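Local coordinates for protein processed glycerol phosphate lipoteichoic acid synthase 2 (Bacillus subtilis, PDB 2W8D) that belongs to the sulfatase family of the alkaline phosphatase clan, forming the processed C-terminal domain of a bacterial lipoteichoic acid synthase with a bound magnesium ion, at residues T316-H319 with L320-V323; Q113-P116 with A117-S121; K410-P414 with S415-Y419. All coordinates share one frame; numbering follows the deposited sequence.

In the fold
Along the chain the order is contact 2 (113-121), contact 1 (316-323) and contact 3 (410-419), but in space contact 2 lies in the middle. Its centre is about 12 Å from each of the other two centres, which are about 24 Å from one another, so the three fall nearly in a row. Contacts 1 and 2 share the Sulfatase range: helix 313-320 packs on helix 115-118, with Leu318 CD1 3.8 Å from Val115 CG1. Contact 3, beyond helix 380-397, meets contact 2 through Ala117 against Val412 and a probable Lys120-Tyr417 hydrogen bond. The row thus leads from the buried flank of the large mixed sheet to the surface C-terminal tail.

Contact 1 of 3, residues T316-H319 with L320-V323; sequences TILH and LLGV
Leu318 and Val323 meet where helix 313-320 ends in a Schellman motif, and Gly322 is the residue that turns the chain out of the helix. Its positive phi (82°) lets two backbone bonds fold back into the last turn: Val323 N gives its hydrogen to Leu318 O at 3.0 Å, and Gly322 N gives its own to His319 O at 2.9 Å. Both donors stand above the carbonyl plane of their acceptor, consistent with a chain that curls over the helix end instead of continuing along it. Just before the glycine the pattern is still alpha-helical: Leu320 N bonds to Thr316 O, and Leu321 N to Ile317 O at 3.1 Å. A weak second bond of 3-10 type, from Leu321 N to Leu318 O, marks the tightening.

Apolar contacts follow the same turn. Val323 CG2 lies 4.0 Å from Leu318 CG, the two side chains crossing obliquely; both are modelled away from the staggered positions, so the detail of their fit is less certain. On another flank of the helix, Ile317 CD1 approaches Leu320 CD1, and Ile317 CG2 approaches Leu321 CD1, each at 4.3 Å. These three side chains face the large mixed sheet: Ile317 and Leu320 touch Ile294, and Leu321 touches Val34 and Ile252.

The polar side chains find their partners beyond the turn. Thr316 OG1 is hydrogen-bonded to Asp312 O and Ile335 N. The His319 imidazole is held at both nitrogens, ND1 by Asp334 OD2 and NE2 by Thr325 OG1, which fixes its rotation. That orientation leaves CD2 directed at the end of the motif, where Val323 O sits in the ring plane, 3.4 Å from this edge carbon.

Contact 2 of 3, residues Q113-P116 with A117-S121; sequences QSVP and AILKS
Ser114 O receives the N-H of Ile118 at 2.7 Å, and Val115 O receives that of Leu119 at 2.9 Å with an N-H...O angle of 175°. Both donors lie nearly along the C=O axis, so the pair defines a regular alpha-helical first turn. Ser114 occupies the N-cap, yet its hydroxyl makes no capping bond and is engaged instead by Asn93 OD1. Pro116 has no N-H to offer; so early in a helix this costs nothing, since that position has no carbonyl one turn back within the helix. At the other end the spiral tightens to 3-10 geometry, marked by Lys120 N bonding to Ala117 O, and Ser121 OG turns back to Ile118 O at 2.9 Å.

Further out, Lys120 passes along the backbone: its bent chain carries CE to 3.5 Å from Pro116 O, and NZ ends at Gly147 O and in a salt bridge with Asp149. Ile118 folds over the helix start, with CG1 anti to its carbonyl carbon (chi1 -66°) and therefore close upon Ser114 O, at 3.1 Å. Ala117 CB rests against the same oxygen.

On the inner side, Val115 and Leu119 lie side by side and point the same way, CG1 of the valine 3.8 Å from CD1 of the leucine. Tyr190 of strand 189-194 touches both, and Pro116 too; Leu318 of helix 313-320 also touches both. The result is a short, largely buried helix, proline in its first turn and a 3-10 exit, packed between strand 189-194 of the mixed sheet and helix 313-320 in an alkaline-phosphatase-like alpha/beta fold.

Contact 3 of 3, residues K410-P414 with S415-Y419; sequences KKVNP and SDYDY
Asn413 and Asp416 are joined through the backbone, Asp416 N donating to Asn413 O at 2.9 Å with an N-H...O angle of 170°. The next residue repeats the step, Tyr417 N reaching Pro414 O at 3.2 Å, its donor well above the carbonyl plane. A longer bond, 3.3 Å, runs from Ser415 N to Asn413 OD1 and approaches the amide from above its plane. It becomes possible because Asn413 CG is anti to the backbone N (chi1 176°) and beside the carbonyl carbon, which swings the amide forward along the chain.

Together these bonds make an Asx turn overlaid on a short 3-10 turn, in the surface loop that follows helix 380-397.

A water closes the polar side of the turn. It accepts from Asn413 N, donates to Asp416 OD2 at 2.7 Å, and pairs with Tyr417 OH at 2.8 Å, thereby bridging the carboxylate, the phenol and the backbone. The same phenol oxygen probably also bonds to Lys120 NZ, and the tyrosine side chain touches Lys144 and Asp149.

Packing centres on the Tyr417 ring. Asp416 CB covers one face, 4.0 Å above the plane and over the centre. Val412 comes to the edge instead: the two side chains cross at about a right angle, and CG1 meets ring carbon CE2 at 4.0 Å.

Contact 1 of 3, residues T316-H319 with L320-V323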
loop_
_atom_site.group_PDB
_atom_site.type_symbol
_atom_site.label_atom_id
_atom_site.label_comp_id
_atom_site.label_asym_id
_atom_site.label_seq_id
_atom_site.Cartn_x
_atom_site.Cartn_y
_atom_site.Cartn_z
ATOM N N THR A 316 6.183 5.064 -8.906
ATOM C CA THR A 316 5.480 6.320 -9.060
ATOM C C THR A 316 6.237 7.336 -8.194
ATOM O O THR A 316 6.629 8.419 -8.663
ATOM C CB THR A 316 3.972 6.170 -8.633
ATOM O OG1 THR A 316 3.362 5.052 -9.316
ATOM C CG2 THR A 316 3.198 7.410 -8.924
ATOM N N ILE A 317 6.482 6.939 -6.950
ATOM C CA ILE A 317 7.099 7.774 -5.939
ATOM C C ILE A 317 8.522 8.109 -6.283
ATOM O O ILE A 317 8.922 9.259 -6.192
ATOM C CB ILE A 317 7.071 7.083 -4.581
ATOM C CG1 ILE A 317 5.616 6.791 -4.192
ATOM C CG2 ILE A 317 7.792 7.925 -3.518
ATOM C CD1 ILE A 317 4.677 7.983 -4.387
ATOM N N LEU A 318 9.293 7.106 -6.680
ATOM C CA LEU A 318 10.680 7.318 -7.055
ATOM C C LEU A 318 10.776 8.312 -8.210
ATOM O O LEU A 318 11.573 9.239 -8.164
ATOM C CB LEU A 318 11.341 5.987 -7.405
ATOM C CG LEU A 318 12.451 5.398 -6.533
ATOM C CD1 LEU A 318 12.711 6.093 -5.176
ATOM C CD2 LEU A 318 12.272 3.915 -6.389
ATOM N N HIS A 319 9.919 8.133 -9.212
ATOM C CA HIS A 319 9.837 9.039 -10.350
ATOM C C HIS A 319 9.527 10.458 -9.928
ATOM O O HIS A 319 10.206 11.374 -10.376
ATOM C CB HIS A 319 8.875 8.520 -11.434
ATOM C CG HIS A 319 9.414 7.330 -12.170
ATOM N ND1 HIS A 319 8.681 6.625 -13.103
ATOM C CD2 HIS A 319 10.615 6.700 -12.082
ATOM C CE1 HIS A 319 9.407 5.623 -13.565
ATOM N NE2 HIS A 319 10.586 5.649 -12.966
ATOM N N LEU A 320 8.551 10.626 -9.038
ATOM C CA LEU A 320 8.233 11.948 -8.490
ATOM C C LEU A 320 9.481 12.594 -7.855
ATOM O O LEU A 320 9.679 13.808 -7.964
ATOM C CB LEU A 320 7.082 11.878 -7.481
ATOM C CG LEU A 320 5.639 11.865 -8.020
ATOM C CD1 LEU A 320 4.657 11.408 -6.948
ATOM C CD2 LEU A 320 5.214 13.218 -8.561
ATOM N N LEU A 321 10.334 11.773 -7.241
ATOM C CA LEU A 321 11.552 12.268 -6.581
ATOM C C LEU A 321 12.719 12.454 -7.535
ATOM O O LEU A 321 13.821 12.835 -7.130
ATOM C CB LEU A 321 11.967 11.322 -5.456
ATOM C CG LEU A 321 11.067 11.155 -4.237
ATOM C CD1 LEU A 321 11.567 9.961 -3.434
ATOM C CD2 LEU A 321 11.106 12.410 -3.389
ATOM N N GLY A 322 12.490 12.183 -8.809
ATOM C CA GLY A 322 13.546 12.376 -9.796
ATOM C C GLY A 322 14.520 11.216 -9.866
ATOM O O GLY A 322 15.600 11.366 -10.402
ATOM N N VAL A 323 14.153 10.042 -9.351
ATOM C CA VAL A 323 15.063 8.910 -9.513
ATOM C C VAL A 323 14.654 7.877 -10.544
ATOM O O VAL A 323 13.561 7.346 -10.527
ATOM C CB VAL A 323 15.698 8.357 -8.174
ATOM C CG1 VAL A 323 15.042 8.937 -6.947
ATOM C CG2 VAL A 323 15.796 6.831 -8.143
#

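Contact 2 of 3, residues Q113-P116 with A117-S121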
loop_
_atom_site.group_PDB
_atom_site.type_symbol
_atom_site.label_atom_id
_atom_site.label_comp_id
_atom_site.label_asym_id
_atom_site.label_seq_id
_atom_site.Cartn_x
_atom_site.Cartn_y
_atom_site.Cartn_z
ATOM N N GLN A 113 16.898 -4.763 -2.684
ATOM C CA GLN A 113 17.338 -3.455 -3.152
ATOM C C GLN A 113 16.163 -2.496 -3.050
ATOM O O GLN A 113 15.648 -1.993 -4.041
ATOM C CB GLN A 113 17.968 -3.562 -4.544
ATOM C CG GLN A 113 19.093 -4.597 -4.513
ATOM C CD GLN A 113 19.666 -4.984 -5.858
ATOM O OE1 GLN A 113 18.975 -4.961 -6.855
ATOM N NE2 GLN A 113 20.945 -5.383 -5.874
ATOM N N SER A 114 15.739 -2.265 -1.816
ATOM C CA SER A 114 14.558 -1.461 -1.510
ATOM C C SER A 114 14.694 0.038 -1.782
ATOM O O SER A 114 15.808 0.575 -1.865
ATOM C CB SER A 114 14.229 -1.615 -0.032
ATOM O OG SER A 114 14.069 -2.984 0.290
ATOM N N VAL A 115 13.545 0.696 -1.857
ATOM C CA VAL A 115 13.440 2.145 -1.899
ATOM C C VAL A 115 14.180 2.839 -0.742
ATOM O O VAL A 115 15.043 3.663 -0.992
ATOM C CB VAL A 115 11.964 2.571 -1.955
ATOM C CG1 VAL A 115 11.860 4.062 -2.123
ATOM C CG2 VAL A 115 11.283 1.849 -3.132
ATOM N N PRO A 116 13.884 2.489 0.519
ATOM C CA PRO A 116 14.710 3.172 1.527
ATOM C C PRO A 116 16.204 3.008 1.304
ATOM O O PRO A 116 16.962 3.912 1.643
ATOM C CB PRO A 116 14.303 2.526 2.853
ATOM C CG PRO A 116 13.305 1.404 2.502
ATOM C CD PRO A 116 12.846 1.618 1.112
ATOM N N ALA A 117 16.627 1.893 0.718
ATOM C CA ALA A 117 18.055 1.662 0.458
ATOM C C ALA A 117 18.552 2.440 -0.772
ATOM O O ALA A 117 19.656 3.003 -0.752
ATOM C CB ALA A 117 18.364 0.189 0.337
ATOM N N ILE A 118 17.725 2.487 -1.820
ATOM C CA ILE A 118 18.014 3.292 -3.001
ATOM C C ILE A 118 18.247 4.754 -2.589
ATOM O O ILE A 118 19.245 5.378 -2.950
ATOM C CB ILE A 118 16.866 3.206 -4.057
ATOM C CG1 ILE A 118 16.783 1.784 -4.602
ATOM C CG2 ILE A 118 17.096 4.235 -5.208
ATOM C CD1 ILE A 118 15.652 1.500 -5.541
ATOM N N LEU A 119 17.319 5.262 -1.793
ATOM C CA LEU A 119 17.346 6.625 -1.330
ATOM C C LEU A 119 18.525 7.019 -0.419
ATOM O O LEU A 119 18.709 8.203 -0.164
ATOM C CB LEU A 119 15.995 6.961 -0.702
ATOM C CG LEU A 119 14.914 7.044 -1.783
ATOM C CD1 LEU A 119 13.536 7.373 -1.228
ATOM C CD2 LEU A 119 15.360 8.084 -2.839
ATOM N N LYS A 120 19.328 6.055 0.049
ATOM C CA LYS A 120 20.476 6.367 0.913
ATOM C C LYS A 120 21.495 7.224 0.196
ATOM O O LYS A 120 22.121 8.076 0.804
ATOM C CB LYS A 120 21.188 5.100 1.422
ATOM C CG LYS A 120 20.774 4.657 2.814
ATOM C CD LYS A 120 20.601 3.152 2.842
ATOM C CE LYS A 120 19.473 2.721 3.799
ATOM N NZ LYS A 120 19.728 3.021 5.249
ATOM N N SER A 121 21.673 6.964 -1.094
ATOM C CA SER A 121 22.638 7.683 -1.921
ATOM C C SER A 121 22.187 9.131 -2.165
ATOM O O SER A 121 22.988 9.978 -2.595
ATOM C CB SER A 121 22.807 6.965 -3.255
ATOM O OG SER A 121 21.548 6.833 -3.895
#

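Contact 3 of 3, residues K410-P414 with S415-Y419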
loop_
_atom_site.group_PDB
_atom_site.type_symbol
_atom_site.label_atom_id
_atom_site.label_comp_id
_atom_site.label_asym_id
_atom_site.label_seq_id
_atom_site.Cartn_x
_atom_site.Cartn_y
_atom_site.Cartn_z
ATOM N N LYS A 410 24.381 0.947 -3.499
ATOM C CA LYS A 410 25.325 0.281 -2.631
ATOM C C LYS A 410 24.626 -0.747 -1.724
ATOM O O LYS A 410 23.662 -0.440 -1.013
ATOM C CB LYS A 410 26.180 1.296 -1.868
ATOM C CG LYS A 410 25.366 2.340 -1.102
ATOM C CD LYS A 410 25.460 2.106 0.407
ATOM C CE LYS A 410 26.817 2.616 0.978
ATOM N NZ LYS A 410 27.901 1.590 0.902
ATOM N N LYS A 411 25.129 -1.971 -1.815
ATOM C CA LYS A 411 24.619 -3.153 -1.145
ATOM C C LYS A 411 24.268 -2.910 0.315
ATOM O O LYS A 411 25.038 -2.296 1.052
ATOM C CB LYS A 411 25.658 -4.278 -1.273
ATOM C CG LYS A 411 25.355 -5.545 -0.499
ATOM C CD LYS A 411 26.527 -6.516 -0.631
ATOM C CE LYS A 411 26.685 -7.444 0.583
ATOM N NZ LYS A 411 25.491 -8.343 0.804
ATOM N N VAL A 412 23.101 -3.398 0.730
ATOM C CA VAL A 412 22.702 -3.302 2.130
ATOM C C VAL A 412 23.403 -4.326 3.019
ATOM O O VAL A 412 23.515 -5.475 2.650
ATOM C CB VAL A 412 21.181 -3.354 2.276
ATOM C CG1 VAL A 412 20.760 -3.580 3.730
ATOM C CG2 VAL A 412 20.644 -2.076 1.810
ATOM N N ASN A 413 23.896 -3.887 4.178
ATOM C CA ASN A 413 24.394 -4.813 5.197
ATOM C C ASN A 413 23.448 -4.893 6.412
ATOM O O ASN A 413 23.516 -4.049 7.306
ATOM C CB ASN A 413 25.821 -4.454 5.651
ATOM C CG ASN A 413 26.315 -5.356 6.802
ATOM O OD1 ASN A 413 25.800 -6.481 7.009
ATOM N ND2 ASN A 413 27.326 -4.868 7.561
ATOM N N PRO A 414 22.579 -5.926 6.468
ATOM C CA PRO A 414 21.605 -6.034 7.550
ATOM C C PRO A 414 22.174 -5.840 8.977
ATOM O O PRO A 414 21.485 -5.306 9.850
ATOM C CB PRO A 414 21.051 -7.443 7.358
ATOM C CG PRO A 414 21.107 -7.611 5.887
ATOM C CD PRO A 414 22.438 -7.035 5.509
ATOM N N SER A 415 23.411 -6.256 9.207
ATOM C CA SER A 415 24.057 -6.116 10.522
ATOM C C SER A 415 24.310 -4.691 11.027
ATOM O O SER A 415 24.662 -4.530 12.192
ATOM C CB SER A 415 25.370 -6.860 10.528
ATOM O OG SER A 415 25.129 -8.127 11.066
ATOM N N ASP A 416 24.149 -3.695 10.152
ATOM C CA ASP A 416 24.263 -2.268 10.493
ATOM C C ASP A 416 23.129 -1.779 11.370
ATOM O O ASP A 416 23.275 -0.800 12.080
ATOM C CB ASP A 416 24.218 -1.381 9.232
ATOM C CG ASP A 416 25.494 -1.436 8.394
ATOM O OD1 ASP A 416 26.607 -1.759 8.896
ATOM O OD2 ASP A 416 25.379 -1.115 7.199
ATOM N N TYR A 417 21.964 -2.418 11.259
ATOM C CA TYR A 417 20.753 -1.909 11.897
ATOM C C TYR A 417 20.524 -2.536 13.263
ATOM O O TYR A 417 20.802 -3.703 13.482
ATOM C CB TYR A 417 19.570 -2.040 10.926
ATOM C CG TYR A 417 19.943 -1.447 9.583
ATOM C CD1 TYR A 417 20.114 -0.059 9.435
ATOM C CD2 TYR A 417 20.235 -2.270 8.485
ATOM C CE1 TYR A 417 20.522 0.499 8.225
ATOM C CE2 TYR A 417 20.634 -1.712 7.256
ATOM C CZ TYR A 417 20.775 -0.327 7.137
ATOM O OH TYR A 417 21.190 0.230 5.947
ATOM N N ASP A 418 20.115 -1.723 14.215
ATOM C CA ASP A 418 19.854 -2.212 15.554
ATOM C C ASP A 418 18.616 -1.503 16.043
ATOM O O ASP A 418 18.547 -0.280 15.992
ATOM C CB ASP A 418 21.018 -1.910 16.470
ATOM C CG ASP A 418 20.711 -2.238 17.927
ATOM O OD1 ASP A 418 20.277 -3.411 18.176
ATOM O OD2 ASP A 418 20.931 -1.322 18.793
ATOM N N TYR A 419 17.629 -2.273 16.488
ATOM C CA TYR A 419 16.347 -1.700 16.876
ATOM C C TYR A 419 15.975 -1.880 18.355
ATOM O O TYR A 419 14.793 -1.858 18.721
ATOM C CB TYR A 419 15.232 -2.262 15.996
ATOM C CG TYR A 419 15.410 -2.132 14.499
ATOM C CD1 TYR A 419 15.862 -0.940 13.892
ATOM C CD2 TYR A 419 15.072 -3.200 13.682
ATOM C CE1 TYR A 419 15.976 -0.841 12.491
ATOM C CE2 TYR A 419 15.156 -3.118 12.309
ATOM C CZ TYR A 419 15.602 -1.961 11.708
ATOM O OH TYR A 419 15.656 -1.985 10.334
HETATM O O HOH W 1 23.528 -1.136 5.301
#